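Side-chain contacts in glycerol-3-phosphate dehydrogenase [NAD(P)+] (Coxiella burnetii, PDB 3K96), which probably catalyses the NAD(P)H-dependent reduction of dihydroxyacetone phosphate to sn-glycerol 3-phosphate, the precursor for phospholipid synthesis: residues 252-257 against 321-326; 213-218 against 312-317. All coordinates share one frame; numbering follows the deposited sequence.

Contact 1. Residues 252-257 against 321-326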
loop_
_atom_site.group_PDB
_atom_site.type_symbol
_atom_site.label_atom_id
_atom_site.label_comp_id
_atom_site.label_asym_id
_atom_site.label_seq_id
_atom_site.Cartn_x
_atom_site.Cartn_y
_atom_site.Cartn_z
ATOM N N SER A 252 0.978 -18.897 -2.613
ATOM C CA SER A 252 1.676 -19.971 -1.919
ATOM C C SER A 252 1.242 -21.343 -2.352
ATOM O O SER A 252 2.082 -22.212 -2.580
ATOM C CB SER A 252 1.521 -19.849 -0.402
ATOM O OG SER A 252 2.363 -20.805 0.223
ATOM N N VAL A 253 -0.066 -21.536 -2.474
ATOM C CA VAL A 253 -0.642 -22.806 -2.892
ATOM C C VAL A 253 -0.233 -23.225 -4.316
ATOM O O VAL A 253 -0.193 -24.430 -4.631
ATOM C CB VAL A 253 -2.174 -22.767 -2.793
ATOM C CG1 VAL A 253 -2.787 -23.948 -3.526
ATOM C CG2 VAL A 253 -2.611 -22.723 -1.331
ATOM N N PHE A 254 0.043 -22.259 -5.192
ATOM C CA PHE A 254 0.500 -22.615 -6.542
ATOM C C PHE A 254 2.035 -22.576 -6.713
ATOM O O PHE A 254 2.541 -22.694 -7.824
ATOM C CB PHE A 254 -0.200 -21.764 -7.592
ATOM C CG PHE A 254 -1.594 -22.205 -7.866
ATOM C CD1 PHE A 254 -2.616 -21.874 -7.003
ATOM C CD2 PHE A 254 -1.881 -22.986 -8.980
ATOM C CE1 PHE A 254 -3.898 -22.304 -7.235
ATOM C CE2 PHE A 254 -3.163 -23.415 -9.225
ATOM C CZ PHE A 254 -4.182 -23.071 -8.346
ATOM N N GLY A 255 2.770 -22.411 -5.622
ATOM C CA GLY A 255 4.233 -22.399 -5.697
ATOM C C GLY A 255 4.919 -21.072 -6.027
ATOM O O GLY A 255 6.121 -21.053 -6.332
ATOM N N GLY A 256 4.178 -19.968 -5.986
ATOM C CA GLY A 256 4.768 -18.646 -6.217
ATOM C C GLY A 256 5.618 -18.252 -5.025
ATOM O O GLY A 256 5.693 -19.002 -4.066
ATOM N N LYS A 257 6.240 -17.074 -5.067
ATOM C CA LYS A 257 7.147 -16.629 -3.991
ATOM C C LYS A 257 6.643 -15.411 -3.216
ATOM O O LYS A 257 6.009 -14.540 -3.804
ATOM C CB LYS A 257 8.474 -16.207 -4.613
ATOM C CG LYS A 257 9.029 -17.129 -5.675
ATOM C CD LYS A 257 9.506 -18.466 -5.140
ATOM C CE LYS A 257 10.200 -19.248 -6.265
ATOM N NZ LYS A 257 10.762 -20.512 -5.794
ATOM N N HIS A 321 -9.744 -25.717 -5.144
ATOM C CA HIS A 321 -8.605 -26.121 -4.344
ATOM C C HIS A 321 -8.752 -25.839 -2.841
ATOM O O HIS A 321 -7.768 -25.856 -2.102
ATOM C CB HIS A 321 -7.372 -25.413 -4.892
ATOM C CG HIS A 321 -7.090 -25.726 -6.331
ATOM N ND1 HIS A 321 -6.393 -26.848 -6.724
ATOM C CD2 HIS A 321 -7.404 -25.063 -7.468
ATOM C CE1 HIS A 321 -6.288 -26.863 -8.041
ATOM N NE2 HIS A 321 -6.890 -25.790 -8.519
ATOM N N ALA A 322 -9.974 -25.595 -2.384
ATOM C CA ALA A 322 -10.218 -25.295 -0.956
ATOM C C ALA A 322 -9.266 -24.210 -0.405
ATOM O O ALA A 322 -8.583 -24.402 0.600
ATOM C CB ALA A 322 -10.125 -26.580 -0.109
ATOM N N ILE A 323 -9.228 -23.065 -1.070
ATOM C CA ILE A 323 -8.386 -21.974 -0.640
ATOM C C ILE A 323 -9.251 -20.907 -0.018
ATOM O O ILE A 323 -10.193 -20.433 -0.631
ATOM C CB ILE A 323 -7.630 -21.348 -1.812
ATOM C CG1 ILE A 323 -6.836 -22.419 -2.563
ATOM C CG2 ILE A 323 -6.708 -20.266 -1.316
ATOM C CD1 ILE A 323 -6.085 -21.873 -3.759
ATOM N N GLU A 324 -8.917 -20.527 1.201
ATOM C CA GLU A 324 -9.663 -19.508 1.893
ATOM C C GLU A 324 -9.266 -18.109 1.425
ATOM O O GLU A 324 -8.115 -17.702 1.573
ATOM C CB GLU A 324 -9.430 -19.582 3.392
ATOM C CG GLU A 324 -10.336 -18.570 4.114
ATOM C CD GLU A 324 -10.041 -18.419 5.594
ATOM O OE1 GLU A 324 -9.039 -18.997 6.072
ATOM O OE2 GLU A 324 -10.817 -17.704 6.270
ATOM N N MET A 325 -10.232 -17.375 0.885
ATOM C CA MET A 325 -10.004 -16.021 0.401
ATOM C C MET A 325 -11.246 -15.235 0.759
ATOM O O MET A 325 -12.153 -15.112 -0.057
ATOM C CB MET A 325 -9.790 -16.031 -1.126
ATOM C CG MET A 325 -8.699 -16.979 -1.571
ATOM S SD MET A 325 -8.292 -16.744 -3.315
ATOM C CE MET A 325 -7.612 -15.073 -3.233
ATOM N N PRO A 326 -11.291 -14.714 2.001
ATOM C CA PRO A 326 -12.464 -14.013 2.539
ATOM C C PRO A 326 -12.914 -12.783 1.783
ATOM O O PRO A 326 -14.120 -12.619 1.595
ATOM C CB PRO A 326 -12.062 -13.639 3.986
ATOM C CG PRO A 326 -10.744 -14.318 4.257
ATOM C CD PRO A 326 -10.210 -14.900 2.988
#
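The rings of Phe254 and His321 form a T-shaped (edge-to-face) pair, with the edge of the phenyl group turned to one face of the imidazole. Their centroids lie 5.2 Å apart and the planes are inclined at 76°. The leading atom is CZ of Phe254, which stands over the rim of the imidazole, 3.8 Å from NE2 of His321. Near the plane of the phenyl ring, at its edge, sits the methyl CD1 of Ile323, 4.1 Å from CE1 of Phe254. CD1 of Ile323 also meets Val253 tip to tip, 3.9 Å from Val253 CG1. Ile323 reaches this position through an extended outer chain (chi2 179°), which carries CD1 toward both Val253 and the edge of the Phe254 ring. Both segments leave helices through Schellman motifs, with Gly255 and Ala322 as the positive-phi C-prime residues, so the contact joins the C-terminal ends of helices 233-253 and 307-320 in the all-helical part of the subunit. Phe254 also packs on Leu317, Ile207 and Leu211, while Ile323 rests on Leu250 and Ala318. Remote from the predicted substrate and cofactor sites, the two segments are joined by apolar and aromatic packing rather than by hydrogen bonds or salt bridges. The imidazole takes part through its pi face; any protonation would probably alter the electrostatics of the ring pair, whereas the apolar contacts of the Ile323 methyl should depend little on that charge.

Contact 2. Residues 213-218 against 312-317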
loop_
_atom_site.group_PDB
_atom_site.type_symbol
_atom_site.label_atom_id
_atom_site.label_comp_id
_atom_site.label_asym_id
_atom_site.label_seq_id
_atom_site.Cartn_x
_atom_site.Cartn_y
_atom_site.Cartn_z
ATOM N N GLY A 213 -1.565 -10.603 -9.935
ATOM C CA GLY A 213 -2.313 -9.794 -10.872
ATOM C C GLY A 213 -3.751 -10.246 -11.026
ATOM O O GLY A 213 -4.608 -9.457 -11.373
ATOM N N SER A 214 -4.041 -11.508 -10.768
ATOM C CA SER A 214 -5.404 -11.980 -10.983
ATOM C C SER A 214 -6.315 -11.675 -9.780
ATOM O O SER A 214 -7.519 -11.876 -9.854
ATOM C CB SER A 214 -5.406 -13.486 -11.270
ATOM O OG SER A 214 -5.132 -14.231 -10.082
ATOM N N VAL A 215 -5.730 -11.200 -8.691
ATOM C CA VAL A 215 -6.498 -10.882 -7.487
ATOM C C VAL A 215 -6.613 -9.377 -7.180
ATOM O O VAL A 215 -7.560 -8.957 -6.548
ATOM C CB VAL A 215 -5.876 -11.574 -6.285
ATOM C CG1 VAL A 215 -6.623 -11.218 -4.995
ATOM C CG2 VAL A 215 -5.895 -13.084 -6.495
ATOM N N LYS A 216 -5.681 -8.556 -7.663
ATOM C CA LYS A 216 -5.678 -7.148 -7.279
ATOM C C LYS A 216 -6.952 -6.362 -7.597
ATOM O O LYS A 216 -7.333 -5.502 -6.814
ATOM C CB LYS A 216 -4.503 -6.403 -7.878
ATOM C CG LYS A 216 -4.541 -6.359 -9.378
ATOM C CD LYS A 216 -4.210 -5.007 -9.831
ATOM C CE LYS A 216 -4.422 -4.858 -11.312
ATOM N NZ LYS A 216 -4.635 -3.399 -11.576
ATOM N N ASN A 217 -7.600 -6.639 -8.730
ATOM C CA ASN A 217 -8.816 -5.913 -9.096
ATOM C C ASN A 217 -10.020 -6.293 -8.257
ATOM O O ASN A 217 -10.943 -5.515 -8.121
ATOM C CB ASN A 217 -9.155 -6.099 -10.556
ATOM C CG ASN A 217 -8.220 -5.345 -11.468
ATOM O OD1 ASN A 217 -7.638 -4.314 -11.096
ATOM N ND2 ASN A 217 -8.098 -5.829 -12.686
ATOM N N ILE A 218 -10.008 -7.508 -7.735
ATOM C CA ILE A 218 -11.032 -7.977 -6.834
ATOM C C ILE A 218 -10.894 -7.145 -5.542
ATOM O O ILE A 218 -11.881 -6.660 -4.970
ATOM C CB ILE A 218 -10.805 -9.462 -6.461
ATOM C CG1 ILE A 218 -10.828 -10.372 -7.721
ATOM C CG2 ILE A 218 -11.844 -9.897 -5.428
ATOM C CD1 ILE A 218 -10.386 -11.830 -7.442
ATOM N N ASP A 312 -15.184 -13.850 -10.307
ATOM C CA ASP A 312 -15.816 -15.135 -10.615
ATOM C C ASP A 312 -14.806 -16.228 -10.896
ATOM O O ASP A 312 -14.968 -17.349 -10.415
ATOM C CB ASP A 312 -16.781 -14.977 -11.796
ATOM C CG ASP A 312 -17.970 -14.104 -11.448
ATOM O OD1 ASP A 312 -18.204 -13.888 -10.221
ATOM O OD2 ASP A 312 -18.665 -13.636 -12.390
ATOM N N GLN A 313 -13.739 -15.906 -11.635
ATOM C CA GLN A 313 -12.746 -16.942 -11.985
ATOM C C GLN A 313 -11.925 -17.374 -10.777
ATOM O O GLN A 313 -11.695 -18.569 -10.567
ATOM C CB GLN A 313 -11.812 -16.477 -13.109
ATOM C CG GLN A 313 -12.510 -16.164 -14.418
ATOM C CD GLN A 313 -13.211 -17.363 -15.010
ATOM O OE1 GLN A 313 -12.674 -18.469 -15.051
ATOM N NE2 GLN A 313 -14.418 -17.149 -15.480
ATOM N N VAL A 314 -11.507 -16.406 -9.969
ATOM C CA VAL A 314 -10.712 -16.704 -8.802
ATOM C C VAL A 314 -11.546 -17.419 -7.759
ATOM O O VAL A 314 -11.063 -18.357 -7.118
ATOM C CB VAL A 314 -10.040 -15.437 -8.225
ATOM C CG1 VAL A 314 -9.408 -15.721 -6.877
ATOM C CG2 VAL A 314 -9.010 -14.918 -9.211
ATOM N N HIS A 315 -12.798 -17.012 -7.608
ATOM C CA HIS A 315 -13.697 -17.671 -6.641
ATOM C C HIS A 315 -13.816 -19.152 -7.005
ATOM O O HIS A 315 -13.695 -20.011 -6.141
ATOM C CB HIS A 315 -15.076 -17.023 -6.628
ATOM C CG HIS A 315 -16.020 -17.628 -5.627
ATOM N ND1 HIS A 315 -17.041 -18.483 -5.984
ATOM C CD2 HIS A 315 -16.096 -17.496 -4.286
ATOM C CE1 HIS A 315 -17.706 -18.850 -4.902
ATOM N NE2 HIS A 315 -17.148 -18.267 -3.856
ATOM N N ALA A 316 -14.018 -19.449 -8.286
ATOM C CA ALA A 316 -14.128 -20.836 -8.718
ATOM C C ALA A 316 -12.829 -21.587 -8.442
ATOM O O ALA A 316 -12.853 -22.728 -8.004
ATOM C CB ALA A 316 -14.509 -20.928 -10.217
ATOM N N LEU A 317 -11.692 -20.942 -8.684
ATOM C CA LEU A 317 -10.404 -21.581 -8.457
ATOM C C LEU A 317 -10.184 -21.824 -6.963
ATOM O O LEU A 317 -9.732 -22.892 -6.567
ATOM C CB LEU A 317 -9.262 -20.735 -9.020
ATOM C CG LEU A 317 -7.885 -21.360 -8.921
ATOM C CD1 LEU A 317 -7.781 -22.518 -9.920
ATOM C CD2 LEU A 317 -6.801 -20.334 -9.182
#
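Helix segments 213-218 and 312-317 pack at a steep angle in the helical C-terminal domain, with axes 10.1 Å apart at closest approach and a signed crossing angle of -117°. The nearest CA pair is Val215 and Val314, at 7.3 Å. Segment 213-218 is kinked: the amides of Asn217 and Ile218 lack bonds to the preceding turn, although Ile218 N makes a weak bond to Val215 O. Val314 is the hub of this buried contact. CB of Val314 lies 3.7 Å from CD1 of Ile218, a methyl that stands opposite CA about the CB-CG1 bond (chi2 171°) and so reaches across the base of the valine fork. Val215 adds a looser apolar contact through CG2, 4.4 Å from Val314 CG1. Thr328 of helix 326-336 touches both Ile218 and Val314, bringing a third helix to the packing. Lys216, the predicted proton acceptor, lies on the same helical segment but takes no part in the packing; its NZ bonds to Thr273 OG1 and weakly to Asn217 OD1. Ser214 turns its hydroxyl back along its own helix, where OG is hydrogen-bonded to Leu211 O. The methyl CG2 of Val314 makes a van der Waals contact with the opposing backbone, 3.4 Å from the carbonyl O of Ser214.

From the N terminus, the chain first passes through the strands of the nucleotide-binding sheet and then enters helix 206-228, which supplies the first half of contact 2. Helix 233-253 follows directly and ends in the first half of contact 1. Contact 2 closes when helix 307-320 returns to residues 213-218, and contact 1 closes just afterwards, in the loop leading to helix 326-336. The two closures therefore cross rather than nest, and no strand lies within either loop. Their centres are 11 Å apart. Direct packing of Met325 on Val314 and Val215, and of Phe254 on Leu317, unites helices 206-228, 233-253 and 307-320.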